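Local coordinates for metallo-beta-lactamase domain-containing protein (Enterococcus faecalis, PDB 2AZ4) that is of unknown function but binds two zinc ions in a metallo-beta-lactamase fold and is probably a hydrolase, perhaps an RNA-binding exonuclease, at residues E238-H243 with V265-K270; V60-D65 with L71-H76; A350-L353 with Q359-V362. All coordinates share one frame; numbering follows the deposited sequence.

Interaction 1: E238-H243 with V265-K270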
# COMPACT_ATOMS: atom_id res chain seq x y z
N GLU A 238 -11.33 4.04 -13.57
CA GLU A 238 -11.76 4.49 -14.90
C GLU A 238 -12.63 5.75 -14.84
O GLU A 238 -12.46 6.66 -15.65
CB GLU A 238 -12.52 3.38 -15.64
CG GLU A 238 -12.95 3.75 -17.09
CD GLU A 238 -11.79 4.15 -18.02
OE1 GLU A 238 -10.65 3.66 -17.81
OE2 GLU A 238 -12.02 4.95 -18.96
N ASP A 239 -13.57 5.78 -13.89
CA ASP A 239 -14.41 6.93 -13.63
C ASP A 239 -13.56 8.13 -13.19
O ASP A 239 -13.79 9.26 -13.64
CB ASP A 239 -15.46 6.58 -12.57
CG ASP A 239 -16.53 7.66 -12.41
OD1 ASP A 239 -17.02 8.19 -13.42
OD2 ASP A 239 -16.91 7.99 -11.27
N LEU A 240 -12.57 7.89 -12.33
CA LEU A 240 -11.65 8.96 -11.91
C LEU A 240 -10.99 9.66 -13.12
O LEU A 240 -10.98 10.90 -13.19
CB LEU A 240 -10.58 8.40 -10.97
CG LEU A 240 -9.70 9.45 -10.28
CD1 LEU A 240 -9.39 9.01 -8.87
CD2 LEU A 240 -8.39 9.69 -11.07
N VAL A 241 -10.47 8.88 -14.07
CA VAL A 241 -9.76 9.47 -15.23
C VAL A 241 -10.71 10.24 -16.17
O VAL A 241 -10.31 11.28 -16.72
CB VAL A 241 -8.90 8.46 -16.01
CG1 VAL A 241 -8.18 9.18 -17.18
CG2 VAL A 241 -7.85 7.88 -15.09
N GLN A 242 -11.94 9.75 -16.34
CA GLN A 242 -12.97 10.46 -17.14
C GLN A 242 -13.32 11.82 -16.54
O GLN A 242 -13.49 12.81 -17.26
CB GLN A 242 -14.22 9.59 -17.29
CG GLN A 242 -13.94 8.27 -18.07
CD GLN A 242 -13.56 8.53 -19.51
OE1 GLN A 242 -12.51 8.12 -19.98
NE2 GLN A 242 -14.43 9.23 -20.22
N HIS A 243 -13.41 11.86 -15.21
CA HIS A 243 -13.59 13.12 -14.48
C HIS A 243 -12.41 14.08 -14.72
O HIS A 243 -12.61 15.26 -14.99
CB HIS A 243 -13.80 12.86 -12.98
CG HIS A 243 -15.22 12.58 -12.61
ND1 HIS A 243 -16.21 13.54 -12.69
CD2 HIS A 243 -15.82 11.48 -12.10
CE1 HIS A 243 -17.36 13.03 -12.27
NE2 HIS A 243 -17.15 11.78 -11.90
N VAL A 265 0.80 3.47 -9.70
CA VAL A 265 1.47 3.74 -10.96
C VAL A 265 0.48 3.68 -12.12
O VAL A 265 0.58 4.45 -13.07
CB VAL A 265 2.63 2.77 -11.21
CG1 VAL A 265 3.54 3.33 -12.28
CG2 VAL A 265 3.48 2.60 -9.95
N GLU A 266 -0.49 2.78 -12.03
CA GLU A 266 -1.48 2.63 -13.10
C GLU A 266 -2.40 3.82 -13.25
O GLU A 266 -2.87 4.07 -14.35
CB GLU A 266 -2.31 1.36 -12.90
CG GLU A 266 -1.68 0.11 -13.46
CD GLU A 266 -2.72 -1.00 -13.62
OE1 GLU A 266 -3.46 -0.99 -14.63
OE2 GLU A 266 -2.81 -1.85 -12.72
N ARG A 267 -2.71 4.51 -12.16
CA ARG A 267 -3.48 5.74 -12.27
C ARG A 267 -2.68 6.77 -13.08
O ARG A 267 -3.22 7.40 -13.98
CB ARG A 267 -3.89 6.32 -10.91
CG ARG A 267 -4.69 7.61 -11.02
CD ARG A 267 -5.19 8.18 -9.67
NE ARG A 267 -6.01 7.22 -8.93
CZ ARG A 267 -6.46 7.42 -7.69
NH1 ARG A 267 -6.19 8.56 -7.07
NH2 ARG A 267 -7.18 6.48 -7.07
N PHE A 268 -1.39 6.93 -12.77
CA PHE A 268 -0.53 7.84 -13.57
C PHE A 268 -0.50 7.43 -15.03
O PHE A 268 -0.73 8.27 -15.91
CB PHE A 268 0.87 7.91 -12.99
CG PHE A 268 0.97 8.76 -11.77
CD1 PHE A 268 1.19 10.15 -11.88
CD2 PHE A 268 0.80 8.20 -10.49
CE1 PHE A 268 1.30 10.96 -10.74
CE2 PHE A 268 0.89 9.01 -9.34
CZ PHE A 268 1.15 10.39 -9.46
N ALA A 269 -0.26 6.14 -15.27
CA ALA A 269 -0.33 5.56 -16.62
C ALA A 269 -1.63 5.88 -17.35
O ALA A 269 -1.61 6.28 -18.53
CB ALA A 269 -0.06 4.04 -16.58
N LYS A 270 -2.77 5.71 -16.67
CA LYS A 270 -4.08 6.02 -17.28
C LYS A 270 -4.28 7.49 -17.57
O LYS A 270 -4.87 7.87 -18.60
CB LYS A 270 -5.25 5.54 -16.40
CG LYS A 270 -5.26 4.04 -16.16
CD LYS A 270 -5.54 3.26 -17.47
CE LYS A 270 -5.06 1.81 -17.39
NZ LYS A 270 -5.74 0.94 -18.42

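Interaction 2: V60-D65 with L71-H76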
# COMPACT_ATOMS: atom_id res chain seq x y z
N VAL A 60 5.57 -2.94 17.34
CA VAL A 60 5.96 -4.15 16.62
C VAL A 60 5.87 -5.28 17.64
O VAL A 60 5.95 -5.02 18.84
CB VAL A 60 7.41 -4.03 16.01
CG1 VAL A 60 7.53 -2.79 15.18
CG2 VAL A 60 8.49 -4.02 17.10
N PRO A 61 5.69 -6.53 17.18
CA PRO A 61 5.58 -7.61 18.15
C PRO A 61 6.94 -8.15 18.59
O PRO A 61 7.93 -7.98 17.88
CB PRO A 61 4.82 -8.69 17.36
CG PRO A 61 5.30 -8.51 15.94
CD PRO A 61 5.54 -7.01 15.78
N GLU A 62 6.97 -8.80 19.76
CA GLU A 62 8.10 -9.61 20.21
C GLU A 62 8.15 -10.85 19.35
O GLU A 62 7.16 -11.58 19.26
CB GLU A 62 7.88 -10.04 21.66
CG GLU A 62 7.91 -8.90 22.66
CD GLU A 62 9.26 -8.76 23.39
OE1 GLU A 62 9.28 -8.02 24.40
OE2 GLU A 62 10.28 -9.37 22.99
N LEU A 63 9.29 -11.10 18.70
CA LEU A 63 9.38 -12.22 17.78
C LEU A 63 10.71 -12.93 17.99
O LEU A 63 11.73 -12.29 18.17
CB LEU A 63 9.23 -11.78 16.32
CG LEU A 63 7.90 -11.21 15.80
CD1 LEU A 63 8.05 -10.63 14.38
CD2 LEU A 63 6.79 -12.23 15.82
N LYS A 64 10.69 -14.26 17.94
CA LYS A 64 11.90 -15.01 18.21
C LYS A 64 12.60 -15.30 16.91
O LYS A 64 11.97 -15.80 15.97
CB LYS A 64 11.56 -16.32 18.95
CG LYS A 64 12.78 -17.20 19.24
CD LYS A 64 12.33 -18.55 19.79
CE LYS A 64 13.43 -19.60 19.64
NZ LYS A 64 13.76 -19.89 18.20
N ASP A 65 13.90 -15.00 16.86
CA ASP A 65 14.78 -15.35 15.74
C ASP A 65 14.22 -14.94 14.38
O ASP A 65 14.16 -15.73 13.44
CB ASP A 65 15.11 -16.85 15.77
CG ASP A 65 16.11 -17.21 16.86
OD1 ASP A 65 17.14 -16.50 17.03
OD2 ASP A 65 15.88 -18.22 17.56
N LEU A 71 20.85 -5.97 15.60
CA LEU A 71 20.10 -4.95 16.35
C LEU A 71 20.24 -5.13 17.86
O LEU A 71 19.98 -4.21 18.64
CB LEU A 71 18.61 -4.96 15.95
CG LEU A 71 18.24 -4.58 14.50
CD1 LEU A 71 16.76 -4.92 14.21
CD2 LEU A 71 18.54 -3.11 14.21
N GLY A 72 20.64 -6.32 18.29
CA GLY A 72 20.83 -6.59 19.71
C GLY A 72 19.52 -6.66 20.48
O GLY A 72 19.49 -6.41 21.69
N TYR A 73 18.44 -6.98 19.78
CA TYR A 73 17.15 -7.21 20.41
C TYR A 73 17.20 -8.58 21.06
O TYR A 73 17.72 -9.52 20.48
CB TYR A 73 16.03 -7.13 19.37
CG TYR A 73 14.78 -7.87 19.75
CD1 TYR A 73 13.85 -7.28 20.61
CD2 TYR A 73 14.52 -9.15 19.27
CE1 TYR A 73 12.69 -7.96 20.97
CE2 TYR A 73 13.37 -9.84 19.63
CZ TYR A 73 12.45 -9.23 20.47
OH TYR A 73 11.32 -9.89 20.83
N GLU A 74 16.68 -8.69 22.28
CA GLU A 74 16.62 -9.99 22.96
C GLU A 74 15.16 -10.41 23.13
O GLU A 74 14.40 -9.75 23.85
CB GLU A 74 17.33 -9.93 24.32
CG GLU A 74 17.69 -11.33 24.87
CD GLU A 74 18.77 -11.30 25.96
OE1 GLU A 74 18.90 -10.26 26.67
OE2 GLU A 74 19.49 -12.32 26.10
N TYR A 75 14.78 -11.50 22.45
CA TYR A 75 13.41 -12.00 22.53
C TYR A 75 13.06 -12.53 23.91
O TYR A 75 13.79 -13.35 24.47
CB TYR A 75 13.14 -13.11 21.51
CG TYR A 75 11.77 -13.74 21.70
CD1 TYR A 75 10.62 -13.11 21.23
CD2 TYR A 75 11.63 -14.94 22.37
CE1 TYR A 75 9.37 -13.67 21.41
CE2 TYR A 75 10.39 -15.51 22.56
CZ TYR A 75 9.27 -14.88 22.08
OH TYR A 75 8.04 -15.47 22.26
N HIS A 76 11.91 -12.08 24.41
CA HIS A 76 11.29 -12.66 25.59
C HIS A 76 9.81 -12.94 25.35
O HIS A 76 9.03 -12.08 24.91
CB HIS A 76 11.54 -11.78 26.82
CG HIS A 76 13.00 -11.69 27.18
ND1 HIS A 76 13.79 -12.81 27.33
CD2 HIS A 76 13.82 -10.62 27.32
CE1 HIS A 76 15.03 -12.44 27.60
NE2 HIS A 76 15.08 -11.11 27.60

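Interaction 3: A350-L353 with Q359-V362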
# COMPACT_ATOMS: atom_id res chain seq x y z
N ALA A 350 -3.11 12.07 -3.19
CA ALA A 350 -1.78 12.48 -2.73
C ALA A 350 -1.88 12.94 -1.27
O ALA A 350 -2.97 13.23 -0.77
CB ALA A 350 -1.22 13.58 -3.61
N GLN A 351 -0.72 13.02 -0.61
CA GLN A 351 -0.61 13.64 0.72
C GLN A 351 -0.62 15.18 0.65
O GLN A 351 -0.21 15.72 -0.36
CB GLN A 351 0.66 13.15 1.42
CG GLN A 351 0.69 11.64 1.53
CD GLN A 351 1.78 11.14 2.45
OE1 GLN A 351 2.94 11.04 2.05
NE2 GLN A 351 1.41 10.84 3.70
N PRO A 352 -1.17 15.87 1.68
CA PRO A 352 -1.86 15.30 2.85
C PRO A 352 -3.16 14.62 2.45
O PRO A 352 -3.89 15.12 1.59
CB PRO A 352 -2.14 16.52 3.73
CG PRO A 352 -2.10 17.68 2.83
CD PRO A 352 -1.15 17.35 1.72
N LEU A 353 -3.45 13.49 3.08
CA LEU A 353 -4.52 12.60 2.62
C LEU A 353 -5.92 13.15 2.86
O LEU A 353 -6.81 13.07 1.99
CB LEU A 353 -4.36 11.21 3.25
CG LEU A 353 -3.59 10.06 2.55
CD1 LEU A 353 -2.70 10.46 1.40
CD2 LEU A 353 -2.82 9.17 3.52
N GLN A 359 -1.87 18.89 8.49
CA GLN A 359 -1.34 19.55 7.29
C GLN A 359 -2.41 19.83 6.22
O GLN A 359 -2.25 20.73 5.40
CB GLN A 359 -0.22 18.73 6.67
CG GLN A 359 1.13 18.87 7.33
CD GLN A 359 2.24 18.29 6.44
OE1 GLN A 359 3.10 17.53 6.89
NE2 GLN A 359 2.19 18.64 5.15
N TYR A 360 -3.49 19.06 6.24
CA TYR A 360 -4.53 19.15 5.23
C TYR A 360 -5.14 20.55 5.23
O TYR A 360 -5.16 21.20 4.20
CB TYR A 360 -5.59 18.07 5.46
CG TYR A 360 -6.51 17.85 4.30
CD1 TYR A 360 -6.08 17.17 3.16
CD2 TYR A 360 -7.82 18.31 4.32
CE1 TYR A 360 -6.92 16.95 2.08
CE2 TYR A 360 -8.68 18.10 3.24
CZ TYR A 360 -8.23 17.42 2.13
OH TYR A 360 -9.06 17.20 1.04
N ARG A 361 -5.58 21.00 6.40
CA ARG A 361 -6.08 22.37 6.58
C ARG A 361 -5.11 23.46 6.14
O ARG A 361 -5.53 24.39 5.44
CB ARG A 361 -6.48 22.62 8.04
CG ARG A 361 -7.40 23.84 8.22
CD ARG A 361 -8.63 23.73 7.29
NE ARG A 361 -9.71 24.63 7.71
CZ ARG A 361 -10.66 24.32 8.59
NH1 ARG A 361 -10.69 23.12 9.17
NH2 ARG A 361 -11.59 25.22 8.90
N VAL A 362 -3.84 23.36 6.53
CA VAL A 362 -2.87 24.39 6.14
C VAL A 362 -2.67 24.42 4.62
O VAL A 362 -2.57 25.50 4.02
CB VAL A 362 -1.53 24.39 7.01
CG1 VAL A 362 -1.46 23.25 7.98
CG2 VAL A 362 -0.28 24.48 6.17

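Interaction 1: E238-H243 with V265-K270
Leu240 and Arg267 carry the buried half of this contact between two helices, and Val241 and Lys270 the half nearer the surface. The first pair is an apolar branch laid on a flat cation. Leu240 CD1 sits over the centre of the Arg267 guanidinium, 3.5 Å from Arg267 CZ, while the other methyl, Leu240 CD2, rests 3.8 Å from Arg267 CD. The arginine reaches this place by an extended start, CG anti to the backbone N (chi1 180°), followed by a bend at chi3 (-58°) that turns the head against the leucine. The side chains cross at about a right angle, and the methyl lies above the guanidinium plane, clear of the in-plane directions of its N-H groups.

Each nitrogen of the guanidinium has a partner of its own. NH1 of Arg267 makes a salt bridge to Asp349, NE another to Glu237 at the start of the first helix, and NH2 a hydrogen bond to the carbonyl of Cys379. Two carboxylates and a carbonyl thus fix the rotation of the buried cation and would be expected to stabilise its charge. The arginine side chain is about 12 Å from a bound zinc ion.

The second pair is purely van der Waals. Val241 CG2 meets Lys270 CB at 3.7 Å, and the other branch, Val241 CG1, lies 3.8 Å from Lys270 O. The lysine bends away beyond CG; its NZ stays 5.6 Å from Glu238 OE1, and Glu238 instead pairs with Lys274.

Helices 237-249 and 265-274 pack side by side, the one preceding and the other following strand 256-260 of the six-stranded parallel sheet. Helix 265-274 is the connection of a beta-alpha-beta crossover from 256-260 to the parallel strand 278-282.

Interaction 2: V60-D65 with L71-H76
Lys64 and Tyr75 bring the two backbones closest, with their CA atoms 5.5 Å apart, in the long irregular loop that joins helix 51-56 to strand 85-89 of the metallo-beta-lactamase fold. Residues 62-64 and 73-76 are extended but do not pair as a sheet; the junction is made by side chains meeting side chains and backbone. At Asp65 the backbone takes a left-handed conformation that ends the extended run.

Polar contacts gather on the Tyr73 hydroxyl. It donates a very short bond of 2.5 Å from Tyr73 OH to Glu62 OE2, with carboxylate and ring turned 49° to each other, and receives a weak bond from Leu63 N. The same Glu62 OE2 takes a straight but long and weak bond from His76 N (3.5 Å), so the same oxygen serves a strong partner and a weak one. A bend at chi2 of Glu62 (-100°) brings the carboxylate over to them. Tyr67 packs edge-to-face with Tyr73, and Ile55 of helix 51-56 touches both Glu62 and Tyr73.

Tyr75 projects against the backbone of 62-64, the carbonyl carbon of Glu62 lying at the ring edge, and Tyr75 OH is bonded to Glu79 N. Lys64 leads away from the ring, its NZ salt-bridged to Asp65 OD2 and Asp82; only the start of the chain meets Tyr75, in a CH-pi contact, Lys64 CB standing 3.7 Å from the Tyr75 ring centroid and 12° off the normal.

Interaction 3: A350-L353 with Q359-V362
Pro352, which follows a cis peptide bond, packs against the first turn of helix 358-369 at Tyr360, and this is the tight part of the contact. The CB-CG edge of the proline ring abuts the backbone of Tyr360, Pro352 CG lying 3.7 Å from Tyr360 CA and Pro352 CB 3.8 Å from Tyr360 N. The proline carbonyl meets the tyrosine at its edge: Pro352 O is in the ring plane, 3.4 Å from Tyr360 CD1. The ring reaches this carbonyl because its CG is anti to the backbone N (chi1 -165°). Proline and tyrosine are both buried.

Toward solvent the fit is looser. Gln359 adds little more than its CB, 4.1 Å from Pro352 CB, and its extended chain is exposed. Leu353 points its side chain away from the helix and meets the tyrosine through its carbonyl alone, Leu353 O being 3.9 Å from Tyr360 CE1.

Arg376 secures the polar side, since its NH1 bonds both Tyr360 OH and Leu353 O. The contact lies where the loop after strand 344-348 enters helix 358-369, the helix of a beta-alpha-beta unit whose second strand, 373-376, neighbours the first in the sheet; Arg376 closes that strand.

How the interactions relate
From the N terminus the contacts come in series, and none nests in or crosses another. Interaction 2 closes a short loop inside the connection between helix 51-56 and strand 85-89, on the far side of the chain's centre from interaction 1. Interaction 1 next closes a longer excursion through strand 256-260, joining the helices before and after it. Interaction 3 folds back the turn between strand 344-348 and helix 358-369. The last two share the six-stranded parallel sheet, and their nearest atoms are about 6 Å apart. Asp349, the residue before 350-353, is one of the salt-bridge partners of Arg267 and bridges the gap between them.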